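Leucine-rich Immune Molecule 1 (Anopheles gambiae, PDB 3OJA) probably acts in mosquito innate immunity as a leucine-rich repeat protein whose long coiled-coil and dimerization region pairs it with a partner chain. Local coordinates at residues Asn109-Val114 with Asn130-Leu135; Tyr71-Leu76 with Val92-Val97; Asn124-Asn129 with Tyr148-Leu153. All coordinates share one frame; numbering follows the deposited sequence.

Overall arrangement
The three contacts lie along one leucine-rich repeat solenoid, and each joins residues of neighbouring turns. Contact 1 has its centre about 11 Å from that of contact 2 and about 10 Å from that of contact 3. It touches both: Asn109 OD1 meets Val92 N of contact 2 at 3.0 Å, and Ile111 CD1 packs on Leu127 CD2 of contact 3 at 3.8 Å. Contacts 2 and 3 do not meet; their nearest atoms are about 5 Å apart. Contacts 1 and 3 alternate along the chain, whereas contact 2 closes before either opens. The N-acetylglucosamine on Asn110 belongs to contact 1 and also borders contact 2 through Tyr71 and Gln93.

Contact 1. Residues Asn109-Val114 with Asn130-Leu135; sequences NNISRV and NKITML. With NAG (2-acetamido-2-deoxy-beta-D-glucopyranose), chain D.
With CG turned beside its own backbone N (chi1 -73°), Asn130 brings its amide to Ile111, and the two side chains run side by side, Asn130 CG lying 3.6 Å from Ile111 CB. Ile111 N donates to Asn130 OD1 at 3.0 Å with a fairly straight N-H (159°), though the donor is tilted out of the amide plane. The reply comes from the backbone: Lys131 N donates to Ile111 O at 2.7 Å. In Asn110 CG instead lies anti to the backbone N (chi1 -170°). This sends Asn110 ND2 to its covalent bond with C1 of the N-acetylglucosamine, while Asn110 OD1 rests 3.4 Å from Lys131 CG. Deeper in, Ile132 CD1 approaches Ile111 CG2 at 4.4 Å and Val114 CG2 at 4.5 Å.

Asn130 ND2 is used as well, giving a hydrogen bond to Leu127 O. Asn109 repeats the scheme one turn earlier, taking Val92 N on OD1 and giving ND2 to Leu87 O. This is the asparagine ladder of leucine-rich repeats. Gripped at both ends, the buried Asn130 amide has its rotation fixed, and it bridges backbone groups of two loops where no strand pairing is present.

Contact 2. Residues Tyr71-Leu76 with Val92-Val97; sequences YETLDL and VQELLV. With NAG (2-acetamido-2-deoxy-beta-D-glucopyranose), chain D.
Backbone hydrogen bonds carry the pairing of Thr73-Asp75 with Glu94-Val97, two strands whose axes pass 4.9 Å apart and run parallel to within 2°. Leu74 uses both its polar backbone atoms: its N donates to Glu94 O at 3.1 Å, and its O receives Leu96 N. Leu76 N then donates to Leu96 O at 2.8 Å, so the bonds alternate between residues in the manner of a parallel sheet. At the other end Gln93 N reaches Glu72 O, close to the corners that the chain turns at both residues. Leu95 CA adds a CA-H...O contact to Leu74 O at 3.4 Å.

Apolar contacts divide between the two faces. On the buried one, Leu74 and Leu95 adopt nearly the same first torsion, CG anti to the backbone N (chi1 174° and 167°). They therefore lie alongside and point the same way, with CD2 of Leu74 3.9 Å from CD1 of Leu95. Val92 CG1 closes on Leu74 CB at 4.0 Å. On the more open face, Leu96 meets Thr73 through methyls, CD1 to CG2 at 3.8 Å, and its CB lies near Asp75 OD1, an oxygen that also accepts from Glu77 N.

The glycan contact is peripheral. O7 of the N-acetylglucosamine on Asn110 comes to the edge of the Tyr71 ring, near its plane, 3.5 Å from CE1.

Beyond these partners, the Tyr71 ring stacks on Tyr91 and its OH bonds Thr364 of helix 354-393. Strand 91-97 is the middle member of a three-stranded parallel sheet, bonded on its other side to strand 114-116, while Leu76 and Val97 pack inward on Leu85 of strand 84-86.

Contact 3. Residues Asn124-Asn129 with Tyr148-Leu153; sequences NIYLAN and YLDLKL
Ile125 pairs with Leu149 and Tyr126 with Asp150 where strands 124-126 and 148-150 run in parallel, and Leu127 N continues the bonding just past the strand end. Asp150 N donates to Ile125 O at 3.0 Å, Ile125 N to Tyr148 O, and Leu127 N to Asp150 O at 2.8 Å. The register continues into the loops, where Asn129 N donates to Lys152 O at 3.0 Å.

Side chains follow the same ranks. Inward, Ile125 and Leu149 lie side by side, CB to CD1 at 3.9 Å. On the opposite face the rings of Tyr126 and Tyr148 meet obliquely, centroids 5.2 Å apart and planes at 49°. Asp150 CB lies at the edge of the Tyr126 ring, near its plane. Further along, the methyl of Ala128 packs on Lys152 CG at 3.6 Å.

Asp150 organises the next shell. Its CG is anti to the backbone N (chi1 178°), carrying the carboxylate toward the loop. OD1 accepts Lys152 N at 3.2 Å from above the carboxylate plane, forming an Asx turn. OD2 makes a salt bridge with Lys152 NZ and accepts from a water that in turn accepts from Ala128 N at 2.9 Å, linking the two segments.

Outside the pair, Asn154, a further rung of the asparagine ladder, donates to Leu127 O. Tyr126 stacks on His105, and Tyr148 meets His173. The two strands thus sit in the parallel row between strands 103-105 and 173-175, while helix 326-347 packs against Ala128, Asn129, Lys152 and Leu153 through Ile341 and Leu344.

Contact 1. Residues Asn109-Val114 with Asn130-Leu135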
loop_
_atom_site.group_PDB
_atom_site.type_symbol
_atom_site.label_atom_id
_atom_site.label_comp_id
_atom_site.label_asym_id
_atom_site.label_seq_id
_atom_site.Cartn_x
_atom_site.Cartn_y
_atom_site.Cartn_z
ATOM N N ASN A 109 30.417 -8.725 29.574
ATOM C CA ASN A 109 31.275 -8.691 28.423
ATOM C C ASN A 109 30.508 -8.245 27.170
ATOM O O ASN A 109 29.469 -7.581 27.294
ATOM C CB ASN A 109 31.966 -10.042 28.284
ATOM C CG ASN A 109 33.228 -10.116 29.129
ATOM O OD1 ASN A 109 34.317 -9.708 28.711
ATOM N ND2 ASN A 109 33.077 -10.619 30.321
ATOM N N ASN A 110 31.062 -8.537 25.996
ATOM C CA ASN A 110 30.405 -8.305 24.726
ATOM C C ASN A 110 30.259 -9.666 24.024
ATOM O O ASN A 110 30.377 -9.793 22.809
ATOM C CB ASN A 110 31.262 -7.346 23.912
ATOM C CG ASN A 110 30.565 -6.827 22.640
ATOM O OD1 ASN A 110 29.299 -6.690 22.578
ATOM N ND2 ASN A 110 31.417 -6.547 21.585
ATOM N N ILE A 111 30.027 -10.697 24.815
ATOM C CA ILE A 111 30.133 -12.045 24.319
ATOM C C ILE A 111 28.952 -12.401 23.439
ATOM O O ILE A 111 27.775 -12.176 23.808
ATOM C CB ILE A 111 30.217 -13.056 25.485
ATOM C CG1 ILE A 111 31.542 -12.883 26.239
ATOM C CG2 ILE A 111 30.171 -14.436 25.000
ATOM C CD1 ILE A 111 31.805 -13.941 27.385
ATOM N N SER A 112 29.253 -13.000 22.287
ATOM C CA SER A 112 28.209 -13.546 21.427
ATOM C C SER A 112 28.518 -14.914 20.815
ATOM O O SER A 112 27.885 -15.269 19.883
ATOM C CB SER A 112 27.909 -12.547 20.309
ATOM O OG SER A 112 28.983 -12.402 19.394
ATOM N N ARG A 113 29.516 -15.641 21.296
ATOM C CA ARG A 113 29.750 -17.057 20.959
ATOM C C ARG A 113 30.599 -17.633 22.086
ATOM O O ARG A 113 31.457 -16.951 22.647
ATOM C CB ARG A 113 30.586 -17.269 19.691
ATOM C CG ARG A 113 30.041 -16.795 18.392
ATOM C CD ARG A 113 28.978 -17.760 17.832
ATOM N NE ARG A 113 28.754 -17.562 16.391
ATOM C CZ ARG A 113 27.995 -16.596 15.857
ATOM N NH1 ARG A 113 27.354 -15.713 16.641
ATOM N NH2 ARG A 113 27.878 -16.509 14.530
ATOM N N VAL A 114 30.423 -18.903 22.382
ATOM C CA VAL A 114 31.191 -19.546 23.423
ATOM C C VAL A 114 31.338 -20.980 23.043
ATOM O O VAL A 114 30.333 -21.635 22.789
ATOM C CB VAL A 114 30.416 -19.607 24.740
ATOM C CG1 VAL A 114 31.209 -20.408 25.777
ATOM C CG2 VAL A 114 30.051 -18.234 25.215
ATOM N N ASN A 130 25.519 -10.025 28.349
ATOM C CA ASN A 130 26.261 -10.155 27.114
ATOM C C ASN A 130 25.366 -9.995 25.853
ATOM O O ASN A 130 24.345 -9.282 25.892
ATOM C CB ASN A 130 27.000 -11.467 27.113
ATOM C CG ASN A 130 28.166 -11.464 28.048
ATOM O OD1 ASN A 130 29.241 -10.980 27.722
ATOM N ND2 ASN A 130 27.966 -12.028 29.214
ATOM N N LYS A 131 25.746 -10.621 24.742
ATOM C CA LYS A 131 25.038 -10.380 23.493
ATOM C C LYS A 131 24.717 -11.686 22.862
ATOM O O LYS A 131 24.742 -11.802 21.635
ATOM C CB LYS A 131 25.892 -9.611 22.506
ATOM C CG LYS A 131 26.287 -8.273 22.954
ATOM C CD LYS A 131 25.163 -7.257 22.766
ATOM C CE LYS A 131 25.562 -5.878 23.340
ATOM N NZ LYS A 131 24.663 -4.735 22.974
ATOM N N ILE A 132 24.465 -12.695 23.678
ATOM C CA ILE A 132 23.995 -13.961 23.134
ATOM C C ILE A 132 22.622 -13.654 22.538
ATOM O O ILE A 132 21.834 -12.873 23.108
ATOM C CB ILE A 132 23.877 -15.067 24.188
ATOM C CG1 ILE A 132 25.205 -15.260 24.929
ATOM C CG2 ILE A 132 23.483 -16.326 23.536
ATOM C CD1 ILE A 132 26.210 -16.129 24.251
ATOM N N THR A 133 22.358 -14.235 21.375
ATOM C CA THR A 133 21.135 -13.964 20.622
ATOM C C THR A 133 20.377 -15.270 20.455
ATOM O O THR A 133 19.201 -15.285 20.129
ATOM C CB THR A 133 21.431 -13.367 19.233
ATOM O OG1 THR A 133 22.078 -14.356 18.415
ATOM C CG2 THR A 133 22.318 -12.162 19.362
ATOM N N MET A 134 21.034 -16.386 20.696
ATOM C CA MET A 134 20.298 -17.624 20.668
ATOM C C MET A 134 21.126 -18.697 21.333
ATOM O O MET A 134 22.329 -18.645 21.279
ATOM C CB MET A 134 19.961 -18.018 19.221
ATOM C CG MET A 134 21.151 -17.973 18.223
ATOM S SD MET A 134 20.751 -18.518 16.520
ATOM C CE MET A 134 22.344 -19.226 16.037
ATOM N N LEU A 135 20.468 -19.672 21.947
ATOM C CA LEU A 135 21.155 -20.733 22.610
ATOM C C LEU A 135 22.298 -21.396 21.773
ATOM O O LEU A 135 23.257 -21.927 22.352
ATOM C CB LEU A 135 20.137 -21.759 23.085
ATOM C CG LEU A 135 19.223 -21.313 24.223
ATOM C CD1 LEU A 135 18.776 -22.447 25.176
ATOM C CD2 LEU A 135 19.917 -20.312 25.050
HETATM C C1 NAG D . 31.009 -5.710 20.469
HETATM C C2 NAG D . 31.855 -4.450 20.205
HETATM C C3 NAG D . 31.647 -3.775 18.815
HETATM C C4 NAG D . 31.549 -4.851 17.714
HETATM C C5 NAG D . 30.432 -5.818 18.083
HETATM C C6 NAG D . 30.258 -6.844 16.972
HETATM C C7 NAG D . 32.769 -3.171 22.077
HETATM C C8 NAG D . 32.667 -1.886 22.875
HETATM N N2 NAG D . 31.689 -3.540 21.344
HETATM O O3 NAG D . 32.613 -2.758 18.473
HETATM O O4 NAG D . 31.414 -4.289 16.412
HETATM O O5 NAG D . 30.741 -6.495 19.310
HETATM O O6 NAG D . 30.927 -8.051 17.304
HETATM O O7 NAG D . 33.829 -3.835 22.131
#

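Contact 2. Residues Tyr71-Leu76 with Val92-Val97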
loop_
_atom_site.group_PDB
_atom_site.type_symbol
_atom_site.label_atom_id
_atom_site.label_comp_id
_atom_site.label_asym_id
_atom_site.label_seq_id
_atom_site.Cartn_x
_atom_site.Cartn_y
_atom_site.Cartn_z
ATOM N N TYR A 71 39.630 -7.678 24.640
ATOM C CA TYR A 71 38.714 -7.544 23.490
ATOM C C TYR A 71 38.779 -8.768 22.574
ATOM O O TYR A 71 39.608 -9.658 22.760
ATOM C CB TYR A 71 39.072 -6.296 22.693
ATOM C CG TYR A 71 38.638 -4.982 23.330
ATOM C CD1 TYR A 71 37.457 -4.349 22.919
ATOM C CD2 TYR A 71 39.415 -4.363 24.337
ATOM C CE1 TYR A 71 37.033 -3.164 23.493
ATOM C CE2 TYR A 71 39.005 -3.157 24.922
ATOM C CZ TYR A 71 37.801 -2.568 24.498
ATOM O OH TYR A 71 37.354 -1.382 25.039
ATOM N N GLU A 72 37.878 -8.812 21.595
ATOM C CA GLU A 72 37.904 -9.821 20.511
ATOM C C GLU A 72 37.928 -11.256 21.022
ATOM O O GLU A 72 37.215 -11.563 21.947
ATOM C CB GLU A 72 39.040 -9.560 19.510
ATOM C CG GLU A 72 38.883 -8.234 18.707
ATOM C CD GLU A 72 40.159 -7.887 17.931
ATOM O OE1 GLU A 72 41.238 -8.476 18.208
ATOM O OE2 GLU A 72 40.087 -7.022 17.039
ATOM N N THR A 73 38.671 -12.159 20.425
ATOM C CA THR A 73 38.579 -13.539 20.871
ATOM C C THR A 73 39.488 -13.839 22.093
ATOM O O THR A 73 40.640 -13.405 22.160
ATOM C CB THR A 73 38.959 -14.510 19.751
ATOM O OG1 THR A 73 38.138 -14.302 18.605
ATOM C CG2 THR A 73 38.805 -15.919 20.199
ATOM N N LEU A 74 38.951 -14.559 23.077
ATOM C CA LEU A 74 39.724 -15.059 24.184
ATOM C C LEU A 74 39.685 -16.557 24.059
ATOM O O LEU A 74 38.616 -17.138 24.292
ATOM C CB LEU A 74 39.110 -14.650 25.505
ATOM C CG LEU A 74 39.832 -15.302 26.689
ATOM C CD1 LEU A 74 41.259 -14.803 26.667
ATOM C CD2 LEU A 74 39.127 -15.006 28.057
ATOM N N ASP A 75 40.825 -17.169 23.671
ATOM C CA ASP A 75 40.893 -18.615 23.348
ATOM C C ASP A 75 41.754 -19.417 24.337
ATOM O O ASP A 75 42.964 -19.261 24.381
ATOM C CB ASP A 75 41.431 -18.788 21.926
ATOM C CG ASP A 75 41.311 -20.212 21.432
ATOM O OD1 ASP A 75 40.978 -21.047 22.303
ATOM O OD2 ASP A 75 41.552 -20.497 20.214
ATOM N N LEU A 76 41.138 -20.270 25.135
ATOM C CA LEU A 76 41.846 -20.969 26.180
ATOM C C LEU A 76 41.484 -22.434 26.126
ATOM O O LEU A 76 41.728 -23.195 27.073
ATOM C CB LEU A 76 41.481 -20.380 27.538
ATOM C CG LEU A 76 41.855 -18.901 27.632
ATOM C CD1 LEU A 76 41.389 -18.235 28.911
ATOM C CD2 LEU A 76 43.321 -18.713 27.499
ATOM N N VAL A 92 35.183 -9.138 25.863
ATOM C CA VAL A 92 35.450 -10.288 25.004
ATOM C C VAL A 92 34.262 -10.465 24.085
ATOM O O VAL A 92 33.161 -10.136 24.486
ATOM C CB VAL A 92 35.561 -11.554 25.825
ATOM C CG1 VAL A 92 35.657 -12.718 24.931
ATOM C CG2 VAL A 92 36.706 -11.476 26.655
ATOM N N GLN A 93 34.462 -10.997 22.879
ATOM C CA GLN A 93 33.355 -11.209 21.920
ATOM C C GLN A 93 33.091 -12.651 21.621
ATOM O O GLN A 93 31.935 -13.011 21.429
ATOM C CB GLN A 93 33.617 -10.566 20.592
ATOM C CG GLN A 93 33.556 -9.102 20.582
ATOM C CD GLN A 93 33.752 -8.547 19.175
ATOM O OE1 GLN A 93 32.843 -8.619 18.366
ATOM N NE2 GLN A 93 34.943 -8.026 18.877
ATOM N N GLU A 94 34.136 -13.468 21.548
ATOM C CA GLU A 94 33.960 -14.919 21.474
ATOM C C GLU A 94 34.887 -15.574 22.475
ATOM O O GLU A 94 35.944 -15.050 22.762
ATOM C CB GLU A 94 34.237 -15.413 20.077
ATOM C CG GLU A 94 33.687 -14.408 19.010
ATOM C CD GLU A 94 33.830 -14.879 17.552
ATOM O OE1 GLU A 94 34.194 -16.072 17.347
ATOM O OE2 GLU A 94 33.570 -14.045 16.632
ATOM N N LEU A 95 34.473 -16.706 23.040
ATOM C CA LEU A 95 35.173 -17.288 24.181
ATOM C C LEU A 95 35.262 -18.768 24.001
ATOM O O LEU A 95 34.238 -19.400 23.799
ATOM C CB LEU A 95 34.386 -16.982 25.464
ATOM C CG LEU A 95 34.759 -17.740 26.736
ATOM C CD1 LEU A 95 36.177 -17.393 27.093
ATOM C CD2 LEU A 95 33.783 -17.450 27.879
ATOM N N LEU A 96 36.460 -19.347 24.059
ATOM C CA LEU A 96 36.569 -20.813 23.943
ATOM C C LEU A 96 37.357 -21.358 25.120
ATOM O O LEU A 96 38.432 -20.904 25.376
ATOM C CB LEU A 96 37.241 -21.223 22.638
ATOM C CG LEU A 96 36.764 -20.674 21.277
ATOM C CD1 LEU A 96 37.162 -19.212 20.960
ATOM C CD2 LEU A 96 37.361 -21.578 20.271
ATOM N N VAL A 97 36.817 -22.332 25.831
ATOM C CA VAL A 97 37.433 -22.873 27.018
ATOM C C VAL A 97 37.593 -24.367 26.786
ATOM O O VAL A 97 37.020 -24.931 25.803
ATOM C CB VAL A 97 36.511 -22.698 28.238
ATOM C CG1 VAL A 97 36.291 -21.265 28.543
ATOM C CG2 VAL A 97 35.126 -23.383 28.015
HETATM C C1 NAG D . 31.009 -5.710 20.469
HETATM C C2 NAG D . 31.855 -4.450 20.205
HETATM C C3 NAG D . 31.647 -3.775 18.815
HETATM C C4 NAG D . 31.549 -4.851 17.714
HETATM C C5 NAG D . 30.432 -5.818 18.083
HETATM C C6 NAG D . 30.258 -6.844 16.972
HETATM C C7 NAG D . 32.769 -3.171 22.077
HETATM C C8 NAG D . 32.667 -1.886 22.875
HETATM N N2 NAG D . 31.689 -3.540 21.344
HETATM O O3 NAG D . 32.613 -2.758 18.473
HETATM O O4 NAG D . 31.414 -4.289 16.412
HETATM O O5 NAG D . 30.741 -6.495 19.310
HETATM O O6 NAG D . 30.927 -8.051 17.304
HETATM O O7 NAG D . 33.829 -3.835 22.131
#

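Contact 3. Residues Asn124-Asn129 with Tyr148-Leu153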
loop_
_atom_site.group_PDB
_atom_site.type_symbol
_atom_site.label_atom_id
_atom_site.label_comp_id
_atom_site.label_asym_id
_atom_site.label_seq_id
_atom_site.Cartn_x
_atom_site.Cartn_y
_atom_site.Cartn_z
ATOM N N ASN A 124 28.995 -24.844 35.593
ATOM C CA ASN A 124 28.197 -23.703 35.915
ATOM C C ASN A 124 28.582 -22.488 35.041
ATOM O O ASN A 124 29.679 -21.930 35.198
ATOM C CB ASN A 124 28.422 -23.355 37.356
ATOM C CG ASN A 124 27.767 -24.313 38.281
ATOM O OD1 ASN A 124 27.162 -23.903 39.276
ATOM N ND2 ASN A 124 27.867 -25.593 37.992
ATOM N N ILE A 125 27.695 -22.047 34.136
ATOM C CA ILE A 125 28.025 -20.938 33.231
ATOM C C ILE A 125 27.323 -19.595 33.529
ATOM O O ILE A 125 26.088 -19.549 33.529
ATOM C CB ILE A 125 27.698 -21.329 31.802
ATOM C CG1 ILE A 125 28.574 -22.508 31.373
ATOM C CG2 ILE A 125 27.811 -20.116 30.896
ATOM C CD1 ILE A 125 28.023 -23.179 30.186
ATOM N N TYR A 126 28.103 -18.522 33.758
ATOM C CA TYR A 126 27.520 -17.241 34.135
ATOM C C TYR A 126 27.744 -16.177 33.068
ATOM O O TYR A 126 28.852 -15.692 32.884
ATOM C CB TYR A 126 28.063 -16.716 35.466
ATOM C CG TYR A 126 27.946 -17.692 36.582
ATOM C CD1 TYR A 126 26.723 -17.982 37.168
ATOM C CD2 TYR A 126 29.051 -18.355 37.035
ATOM C CE1 TYR A 126 26.634 -18.912 38.164
ATOM C CE2 TYR A 126 28.967 -19.248 38.035
ATOM C CZ TYR A 126 27.770 -19.545 38.596
ATOM O OH TYR A 126 27.749 -20.511 39.585
ATOM N N LEU A 127 26.683 -15.741 32.410
ATOM C CA LEU A 127 26.853 -14.935 31.233
ATOM C C LEU A 127 25.983 -13.689 31.291
ATOM O O LEU A 127 25.776 -13.070 30.292
ATOM C CB LEU A 127 26.601 -15.781 29.978
ATOM C CG LEU A 127 27.804 -16.605 29.501
ATOM C CD1 LEU A 127 27.513 -17.606 28.373
ATOM C CD2 LEU A 127 28.879 -15.637 29.047
ATOM N N ALA A 128 25.520 -13.301 32.465
ATOM C CA ALA A 128 24.709 -12.111 32.571
ATOM C C ALA A 128 25.355 -10.928 31.836
ATOM O O ALA A 128 26.561 -10.766 31.873
ATOM C CB ALA A 128 24.416 -11.758 34.023
ATOM N N ASN A 129 24.519 -10.128 31.144
ATOM C CA ASN A 129 24.917 -8.913 30.406
ATOM C C ASN A 129 25.904 -9.174 29.283
ATOM O O ASN A 129 26.995 -8.647 29.253
ATOM C CB ASN A 129 25.406 -7.829 31.367
ATOM C CG ASN A 129 25.582 -6.499 30.698
ATOM O OD1 ASN A 129 24.849 -6.182 29.752
ATOM N ND2 ASN A 129 26.574 -5.703 31.155
ATOM N N TYR A 148 24.070 -24.828 36.233
ATOM C CA TYR A 148 23.537 -23.522 36.500
ATOM C C TYR A 148 23.813 -22.647 35.304
ATOM O O TYR A 148 24.926 -22.533 34.921
ATOM C CB TYR A 148 24.213 -22.924 37.714
ATOM C CG TYR A 148 23.609 -21.622 38.120
ATOM C CD1 TYR A 148 22.674 -21.561 39.134
ATOM C CD2 TYR A 148 23.937 -20.442 37.477
ATOM C CE1 TYR A 148 22.079 -20.357 39.519
ATOM C CE2 TYR A 148 23.351 -19.202 37.878
ATOM C CZ TYR A 148 22.431 -19.191 38.896
ATOM O OH TYR A 148 21.829 -18.020 39.258
ATOM N N LEU A 149 22.822 -22.004 34.719
ATOM C CA LEU A 149 23.045 -21.279 33.480
ATOM C C LEU A 149 22.405 -19.928 33.564
ATOM O O LEU A 149 21.210 -19.831 33.547
ATOM C CB LEU A 149 22.462 -22.056 32.309
ATOM C CG LEU A 149 22.535 -21.402 30.943
ATOM C CD1 LEU A 149 23.927 -21.019 30.689
ATOM C CD2 LEU A 149 22.053 -22.321 29.841
ATOM N N ASP A 150 23.202 -18.882 33.688
ATOM C CA ASP A 150 22.684 -17.565 33.876
ATOM C C ASP A 150 22.894 -16.753 32.579
ATOM O O ASP A 150 23.994 -16.312 32.283
ATOM C CB ASP A 150 23.439 -16.934 34.986
ATOM C CG ASP A 150 23.024 -15.525 35.244
ATOM O OD1 ASP A 150 21.985 -15.083 34.728
ATOM O OD2 ASP A 150 23.745 -14.832 35.987
ATOM N N LEU A 151 21.821 -16.572 31.804
ATOM C CA LEU A 151 21.847 -15.826 30.563
ATOM C C LEU A 151 21.023 -14.551 30.710
ATOM O O LEU A 151 20.554 -14.035 29.719
ATOM C CB LEU A 151 21.277 -16.661 29.444
ATOM C CG LEU A 151 22.321 -17.555 28.806
ATOM C CD1 LEU A 151 21.810 -18.713 27.998
ATOM C CD2 LEU A 151 23.105 -16.679 27.928
ATOM N N LYS A 152 20.858 -14.026 31.927
ATOM C CA LYS A 152 20.099 -12.799 32.080
ATOM C C LYS A 152 20.694 -11.637 31.273
ATOM O O LYS A 152 21.900 -11.591 31.033
ATOM C CB LYS A 152 19.899 -12.430 33.559
ATOM C CG LYS A 152 20.812 -11.494 34.185
ATOM C CD LYS A 152 20.249 -11.084 35.540
ATOM C CE LYS A 152 21.330 -10.969 36.645
ATOM N NZ LYS A 152 22.133 -12.220 36.954
ATOM N N LEU A 153 19.857 -10.693 30.855
ATOM C CA LEU A 153 20.392 -9.510 30.156
ATOM C C LEU A 153 21.181 -9.863 28.896
ATOM O O LEU A 153 22.170 -9.231 28.582
ATOM C CB LEU A 153 21.259 -8.637 31.074
ATOM C CG LEU A 153 20.391 -7.870 32.056
ATOM C CD1 LEU A 153 21.180 -7.287 33.158
ATOM C CD2 LEU A 153 19.729 -6.812 31.310
HETATM O O HOH W 1 26.412 -13.856 35.202
#